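Local coordinates for alpha-toxin (Clostridium novyi, PDB 2VK9), which belongs to the large clostridial toxins and is modelled as their catalytic domain, which has a GT-A type fold surrounded by many helices, at residues L368-S373 with I389-D394; S395-N400 with S482-T487. All blocks are in the same frame, centred on the assembly; numbering follows the deposited sequence.

Contact 1: L368-S373 with I389-D394; sequences LEILLS and IISNND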
ATOM      1  N   LEU A 368      13.602   8.385 -11.682  1.00 30.50           N
ATOM      2  CA  LEU A 368      13.717   6.935 -11.673  1.00 30.33           C
ATOM      3  C   LEU A 368      13.040   6.312 -10.454  1.00 30.66           C
ATOM      4  O   LEU A 368      12.626   5.154 -10.507  1.00 30.91           O
ATOM      5  CB  LEU A 368      15.191   6.527 -11.695  1.00 30.25           C
ATOM      6  CG  LEU A 368      16.070   6.850 -12.917  1.00 29.80           C
ATOM      7  CD1 LEU A 368      17.531   6.590 -12.590  1.00 27.74           C
ATOM      8  CD2 LEU A 368      15.645   6.068 -14.158  1.00 28.61           C
ATOM      9  N   GLU A 369      12.924   7.081  -9.368  1.00 30.63           N
ATOM     10  CA  GLU A 369      12.478   6.564  -8.069  1.00 30.79           C
ATOM     11  C   GLU A 369      11.052   7.005  -7.689  1.00 30.38           C
ATOM     12  O   GLU A 369      10.460   7.874  -8.323  1.00 30.16           O
ATOM     13  CB  GLU A 369      13.486   6.967  -6.962  1.00 30.71           C
ATOM     14  CG  GLU A 369      13.532   8.491  -6.643  1.00 31.51           C
ATOM     15  CD  GLU A 369      14.678   8.943  -5.685  1.00 31.99           C
ATOM     16  OE1 GLU A 369      15.306   8.093  -4.993  1.00 33.18           O
ATOM     17  OE2 GLU A 369      14.944  10.176  -5.622  1.00 32.04           O
ATOM     18  N   ILE A 370      10.498   6.356  -6.670  1.00 30.23           N
ATOM     19  CA  ILE A 370       9.396   6.912  -5.893  1.00 29.81           C
ATOM     20  C   ILE A 370       9.948   6.928  -4.487  1.00 30.23           C
ATOM     21  O   ILE A 370      10.899   6.198  -4.191  1.00 30.50           O
ATOM     22  CB  ILE A 370       8.092   6.062  -5.945  1.00 29.95           C
ATOM     23  CG1 ILE A 370       8.323   4.650  -5.402  1.00 28.64           C
ATOM     24  CG2 ILE A 370       7.513   6.015  -7.372  1.00 30.30           C
ATOM     25  CD1 ILE A 370       7.097   3.786  -5.433  1.00 28.85           C
ATOM     26  N   LEU A 371       9.394   7.764  -3.619  1.00 30.22           N
ATOM     27  CA  LEU A 371       9.811   7.724  -2.230  1.00 30.43           C
ATOM     28  C   LEU A 371       8.683   7.182  -1.377  1.00 30.80           C
ATOM     29  O   LEU A 371       7.512   7.479  -1.616  1.00 31.08           O
ATOM     30  CB  LEU A 371      10.299   9.087  -1.761  1.00 30.23           C
ATOM     31  CG  LEU A 371      11.506   9.603  -2.558  1.00 30.40           C
ATOM     32  CD1 LEU A 371      11.884  11.009  -2.121  1.00 30.39           C
ATOM     33  CD2 LEU A 371      12.714   8.664  -2.485  1.00 29.26           C
ATOM     34  N   LEU A 372       9.041   6.366  -0.399  1.00 31.09           N
ATOM     35  CA  LEU A 372       8.064   5.614   0.354  1.00 31.97           C
ATOM     36  C   LEU A 372       8.335   5.678   1.827  1.00 32.73           C
ATOM     37  O   LEU A 372       9.484   5.727   2.247  1.00 32.53           O
ATOM     38  CB  LEU A 372       8.100   4.152  -0.066  1.00 31.98           C
ATOM     39  CG  LEU A 372       7.421   3.764  -1.362  1.00 31.79           C
ATOM     40  CD1 LEU A 372       7.822   2.351  -1.678  1.00 31.41           C
ATOM     41  CD2 LEU A 372       5.907   3.891  -1.206  1.00 32.00           C
ATOM     42  N   SER A 373       7.266   5.665   2.612  1.00 34.28           N
ATOM     43  CA  SER A 373       7.386   5.553   4.053  1.00 36.08           C
ATOM     44  C   SER A 373       7.946   4.177   4.361  1.00 37.70           C
ATOM     45  O   SER A 373       7.641   3.201   3.667  1.00 37.46           O
ATOM     46  CB  SER A 373       6.035   5.741   4.729  1.00 35.67           C
ATOM     47  OG  SER A 373       5.002   5.165   3.946  1.00 35.87           O
ATOM     48  N   ILE A 389       3.622   8.295  -0.126  1.00 22.12           N
ATOM     49  CA  ILE A 389       4.274   8.060  -1.405  1.00 21.42           C
ATOM     50  C   ILE A 389       4.572   9.385  -2.081  1.00 21.39           C
ATOM     51  O   ILE A 389       3.695  10.245  -2.188  1.00 21.53           O
ATOM     52  CB  ILE A 389       3.361   7.273  -2.361  1.00 21.43           C
ATOM     53  CG1 ILE A 389       2.747   6.048  -1.676  1.00 21.29           C
ATOM     54  CG2 ILE A 389       4.107   6.874  -3.627  1.00 21.15           C
ATOM     55  CD1 ILE A 389       1.580   5.453  -2.467  1.00 21.34           C
ATOM     56  N   ILE A 390       5.803   9.557  -2.547  1.00 21.09           N
ATOM     57  CA  ILE A 390       6.143  10.742  -3.320  1.00 20.81           C
ATOM     58  C   ILE A 390       6.626  10.306  -4.682  1.00 21.11           C
ATOM     59  O   ILE A 390       7.542   9.498  -4.778  1.00 21.83           O
ATOM     60  CB  ILE A 390       7.241  11.578  -2.654  1.00 20.63           C
ATOM     61  CG1 ILE A 390       6.807  12.031  -1.259  1.00 20.28           C
ATOM     62  CG2 ILE A 390       7.574  12.786  -3.522  1.00 19.96           C
ATOM     63  CD1 ILE A 390       7.949  12.510  -0.403  1.00 19.49           C
ATOM     64  N   SER A 391       6.008  10.834  -5.733  1.00 21.19           N
ATOM     65  CA  SER A 391       6.399  10.522  -7.100  1.00 21.12           C
ATOM     66  C   SER A 391       5.842  11.548  -8.054  1.00 21.01           C
ATOM     67  O   SER A 391       4.710  11.976  -7.883  1.00 21.19           O
ATOM     68  CB  SER A 391       5.844   9.158  -7.499  1.00 21.17           C
ATOM     69  OG  SER A 391       5.959   8.941  -8.903  1.00 22.20           O
ATOM     70  N   ASN A 392       6.629  11.932  -9.058  1.00 21.08           N
ATOM     71  CA  ASN A 392       6.098  12.630 -10.236  1.00 21.30           C
ATOM     72  C   ASN A 392       5.439  11.637 -11.188  1.00 21.79           C
ATOM     73  O   ASN A 392       5.747  10.449 -11.126  1.00 21.98           O
ATOM     74  CB  ASN A 392       7.187  13.452 -10.919  1.00 20.78           C
ATOM     75  CG  ASN A 392       7.489  14.719 -10.160  1.00 20.15           C
ATOM     76  OD1 ASN A 392       6.581  15.327  -9.599  1.00 22.12           O
ATOM     77  ND2 ASN A 392       8.749  15.117 -10.110  1.00 16.95           N
ATOM     78  N   ASN A 393       4.510  12.082 -12.034  1.00 22.46           N
ATOM     79  CA  ASN A 393       3.759  11.094 -12.823  1.00 23.66           C
ATOM     80  C   ASN A 393       4.565  10.376 -13.904  1.00 24.26           C
ATOM     81  O   ASN A 393       4.173   9.306 -14.370  1.00 24.62           O
ATOM     82  CB  ASN A 393       2.413  11.612 -13.350  1.00 23.92           C
ATOM     83  CG  ASN A 393       2.538  12.836 -14.221  1.00 24.26           C
ATOM     84  OD1 ASN A 393       3.287  12.866 -15.188  1.00 26.89           O
ATOM     85  ND2 ASN A 393       1.763  13.842 -13.901  1.00 24.57           N
ATOM     86  N   ASP A 394       5.696  10.966 -14.281  1.00 24.80           N
ATOM     87  CA  ASP A 394       6.516  10.435 -15.352  1.00 25.29           C
ATOM     88  C   ASP A 394       7.647   9.576 -14.803  1.00 25.50           C
ATOM     89  O   ASP A 394       8.656   9.360 -15.480  1.00 26.10           O
ATOM     90  CB  ASP A 394       7.041  11.570 -16.241  1.00 25.32           C
ATOM     91  CG  ASP A 394       8.043  12.486 -15.525  1.00 26.12           C
ATOM     92  OD1 ASP A 394       8.150  12.445 -14.276  1.00 26.28           O
ATOM     93  OD2 ASP A 394       8.730  13.260 -16.237  1.00 26.65           O
TER
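With CG1 of Ile370 between the backbone N and the carbonyl carbon (chi1 60°), its CG2 lies beside the backbone N and meets Ser391 CB at 3.6 Å. Ser391 OG, anti to its own N (chi1 168°), turns toward the following residue and donates to Asn392 O from above that carbonyl's plane; CG2 of Ile370 rests on both CB and OG of the serine. The backbones pair as antiparallel strands. Leu371 and Ile390 form the hydrogen-bonded pair, each N giving a bond of 2.8 Å to the other's O. The pairing lies at the open end of the beta hairpin of strands 371-376 and 382-391, at the edge of the mixed central sheet of the GT-A fold, where 371-376 is the outermost strand within the chain; the Leu372 backbone bonds further to Phe506 and Ala508. Leu372 and Ile389 make the non-hydrogen-bonded pair. Their side chains lie side by side, pointing the same way, and CD2 of Leu372 reaches CG1 of Ile389 at 3.9 Å; Tyr480 of helix 477-488 packs on both. Leu371 and Ile390 project from the other face, touching at their CB atoms (4.0 Å), with Ala96 and Ile363 against Ile390.

Contact 2: S395-N400 with S482-T487; sequences SLTLNN and SATCDT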
ATOM      1  N   SER A 395       7.456   9.072 -13.587  1.00 25.49           N
ATOM      2  CA  SER A 395       8.451   8.249 -12.901  1.00 25.63           C
ATOM      3  C   SER A 395       8.506   6.804 -13.394  1.00 25.75           C
ATOM      4  O   SER A 395       7.479   6.167 -13.638  1.00 25.97           O
ATOM      5  CB  SER A 395       8.200   8.264 -11.393  1.00 25.59           C
ATOM      6  OG  SER A 395       8.896   7.211 -10.763  1.00 26.24           O
ATOM      7  N   LEU A 396       9.726   6.295 -13.516  1.00 26.18           N
ATOM      8  CA  LEU A 396       9.978   4.920 -13.931  1.00 26.28           C
ATOM      9  C   LEU A 396       9.464   3.894 -12.916  1.00 26.19           C
ATOM     10  O   LEU A 396       8.773   2.944 -13.294  1.00 26.43           O
ATOM     11  CB  LEU A 396      11.470   4.711 -14.195  1.00 26.49           C
ATOM     12  CG  LEU A 396      11.917   3.295 -14.590  1.00 27.30           C
ATOM     13  CD1 LEU A 396      11.567   2.973 -16.049  1.00 28.60           C
ATOM     14  CD2 LEU A 396      13.401   3.129 -14.344  1.00 26.60           C
ATOM     15  N   THR A 397       9.798   4.080 -11.639  1.00 25.79           N
ATOM     16  CA  THR A 397       9.305   3.178 -10.591  1.00 25.71           C
ATOM     17  C   THR A 397       7.770   3.179 -10.508  1.00 25.82           C
ATOM     18  O   THR A 397       7.169   2.152 -10.203  1.00 25.80           O
ATOM     19  CB  THR A 397       9.925   3.491  -9.211  1.00 25.58           C
ATOM     20  OG1 THR A 397      11.347   3.391  -9.295  1.00 25.45           O
ATOM     21  CG2 THR A 397       9.452   2.507  -8.171  1.00 25.36           C
ATOM     22  N   LEU A 398       7.149   4.326 -10.785  1.00 25.93           N
ATOM     23  CA  LEU A 398       5.699   4.418 -10.804  1.00 25.90           C
ATOM     24  C   LEU A 398       5.116   3.568 -11.926  1.00 26.69           C
ATOM     25  O   LEU A 398       4.123   2.864 -11.724  1.00 26.68           O
ATOM     26  CB  LEU A 398       5.235   5.866 -10.939  1.00 25.92           C
ATOM     27  CG  LEU A 398       3.728   6.121 -10.741  1.00 24.97           C
ATOM     28  CD1 LEU A 398       3.345   6.016  -9.293  1.00 23.72           C
ATOM     29  CD2 LEU A 398       3.325   7.480 -11.284  1.00 25.35           C
ATOM     30  N   ASN A 399       5.727   3.625 -13.107  1.00 27.27           N
ATOM     31  CA  ASN A 399       5.291   2.757 -14.198  1.00 27.81           C
ATOM     32  C   ASN A 399       5.461   1.288 -13.853  1.00 27.45           C
ATOM     33  O   ASN A 399       4.621   0.473 -14.230  1.00 27.76           O
ATOM     34  CB  ASN A 399       5.978   3.102 -15.518  1.00 28.32           C
ATOM     35  CG  ASN A 399       5.387   4.355 -16.176  1.00 31.16           C
ATOM     36  OD1 ASN A 399       6.127   5.208 -16.683  1.00 34.24           O
ATOM     37  ND2 ASN A 399       4.048   4.477 -16.162  1.00 32.98           N
ATOM     38  N   ASN A 400       6.524   0.968 -13.115  1.00 26.71           N
ATOM     39  CA  ASN A 400       6.729  -0.380 -12.619  1.00 26.47           C
ATOM     40  C   ASN A 400       5.695  -0.787 -11.585  1.00 26.46           C
ATOM     41  O   ASN A 400       5.281  -1.948 -11.542  1.00 26.69           O
ATOM     42  CB  ASN A 400       8.119  -0.535 -12.018  1.00 26.65           C
ATOM     43  CG  ASN A 400       9.210  -0.544 -13.058  1.00 26.81           C
ATOM     44  OD1 ASN A 400       8.979  -0.841 -14.244  1.00 26.02           O
ATOM     45  ND2 ASN A 400      10.422  -0.219 -12.619  1.00 26.89           N
ATOM     46  N   SER A 482       8.308  -4.780  -4.646  1.00 33.38           N
ATOM     47  CA  SER A 482       8.590  -5.473  -5.897  1.00 33.93           C
ATOM     48  C   SER A 482       8.757  -4.513  -7.078  1.00 34.46           C
ATOM     49  O   SER A 482       9.550  -4.773  -7.986  1.00 34.64           O
ATOM     50  CB  SER A 482       7.527  -6.533  -6.205  1.00 33.98           C
ATOM     51  OG  SER A 482       7.573  -7.601  -5.270  1.00 33.76           O
ATOM     52  N   ALA A 483       8.006  -3.413  -7.076  1.00 34.97           N
ATOM     53  CA  ALA A 483       8.148  -2.391  -8.117  1.00 35.31           C
ATOM     54  C   ALA A 483       9.487  -1.675  -7.961  1.00 35.52           C
ATOM     55  O   ALA A 483      10.109  -1.250  -8.929  1.00 35.24           O
ATOM     56  CB  ALA A 483       7.001  -1.406  -8.054  1.00 35.36           C
ATOM     57  N   THR A 484       9.913  -1.559  -6.712  1.00 36.24           N
ATOM     58  CA  THR A 484      11.208  -1.017  -6.346  1.00 37.03           C
ATOM     59  C   THR A 484      12.331  -1.975  -6.748  1.00 37.37           C
ATOM     60  O   THR A 484      13.376  -1.556  -7.243  1.00 37.29           O
ATOM     61  CB  THR A 484      11.218  -0.776  -4.844  1.00 36.73           C
ATOM     62  OG1 THR A 484      10.316   0.289  -4.556  1.00 38.42           O
ATOM     63  CG2 THR A 484      12.544  -0.359  -4.377  1.00 37.67           C
ATOM     64  N   CYS A 485      12.092  -3.265  -6.531  1.00 38.18           N
ATOM     65  CA  CYS A 485      13.011  -4.315  -6.916  1.00 38.35           C
ATOM     66  C   CYS A 485      13.146  -4.411  -8.437  1.00 38.45           C
ATOM     67  O   CYS A 485      14.234  -4.624  -8.946  1.00 38.30           O
ATOM     68  CB  CYS A 485      12.529  -5.639  -6.337  1.00 38.46           C
ATOM     69  SG  CYS A 485      13.702  -6.989  -6.489  1.00 39.41           S
ATOM     70  N   ASP A 486      12.029  -4.260  -9.141  1.00 38.97           N
ATOM     71  CA  ASP A 486      11.996  -4.141 -10.601  1.00 39.70           C
ATOM     72  C   ASP A 486      13.002  -3.094 -11.075  1.00 39.47           C
ATOM     73  O   ASP A 486      13.824  -3.356 -11.945  1.00 39.82           O
ATOM     74  CB  ASP A 486      10.596  -3.680 -11.076  1.00 40.31           C
ATOM     75  CG  ASP A 486       9.599  -4.821 -11.291  1.00 42.07           C
ATOM     76  OD1 ASP A 486       9.960  -6.009 -11.118  1.00 44.52           O
ATOM     77  OD2 ASP A 486       8.431  -4.513 -11.663  1.00 43.73           O
ATOM     78  N   THR A 487      12.913  -1.901 -10.498  1.00 39.18           N
ATOM     79  CA  THR A 487      13.687  -0.763 -10.951  1.00 39.27           C
ATOM     80  C   THR A 487      15.176  -0.975 -10.688  1.00 39.28           C
ATOM     81  O   THR A 487      16.007  -0.794 -11.581  1.00 39.36           O
ATOM     82  CB  THR A 487      13.199   0.549 -10.277  1.00 39.22           C
ATOM     83  OG1 THR A 487      11.823   0.774 -10.599  1.00 39.28           O
ATOM     84  CG2 THR A 487      14.014   1.746 -10.746  1.00 39.08           C
TER
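Asn400 reaches Thr487 across the crossing of two helices, and its side chain can be followed atom by atom. CB, directed at the partner helix, lies 3.7 Å from the carbonyl O of Ala483 and 4.2 Å from that residue's CB. A chi1 of -72° sets CG anti to the carbonyl carbon, where it passes Asp486 CB. The tip, ND2, donates to Thr487 OG1 over 2.7 Å. The hydroxyl oxygen lies close to the amide plane, but the N-H...O angle of 139° makes the bond clearly bent. Asn400 also passes the carboxylate of Asp486 with its amide plane nearly perpendicular to it; no bond links the two groups, and Asp486 is satisfied by the backbone N atoms of Asn493 and Thr494 and by Gln404 NE2.

Thr487 OG1 is a shared point. Besides the amide, it has within hydrogen-bonding distance Thr397 OG1 at 3.0 Å and Ala483 O, one turn back in its own helix, at 3.1 Å. The threonine side chains cross at about a right angle, and Thr397 OG1 has a further partner in Leu368 O. An apolar edge completes the interface, with Leu396 CD2 against Thr487 CG2 at 3.9 Å. Ser395 occupies the N-cap position, its OG accepting a weak bond from Leu398 N.

The segment axes come within 8.5 Å at 125°, with Ala483, Asn400 and the two threonines at the interface. This is an oblique helix-helix crossing bridged by an Asn-Thr-Thr polar cluster, and it joins the first turn of helix 396-422, directly after the hairpin of the central sheet, to helix 477-488.

Contacts 1 and 2 have centres 9 Å apart and follow one another along the chain, because strand 382-391 runs through the short connection 392-395 into helix 396-422. They also touch directly at the chain leading into strand 371-376. Glu369 O lies 3.0 Å from Ser395 OG, a probable hydrogen bond that engages the N-cap residue of contact 2, and Leu368 O is likewise a probable partner of Thr397 OG1. Beside these polar links, Ile370 CG1 packs on Thr397 CG2 at 3.7 Å. Helix 477-488 belongs to both surroundings: its Tyr480 covers Leu372 and Ile389, while its 482-487 portion meets contact 2's other segment, so the same helix packs against both the hairpin and helix 396-422.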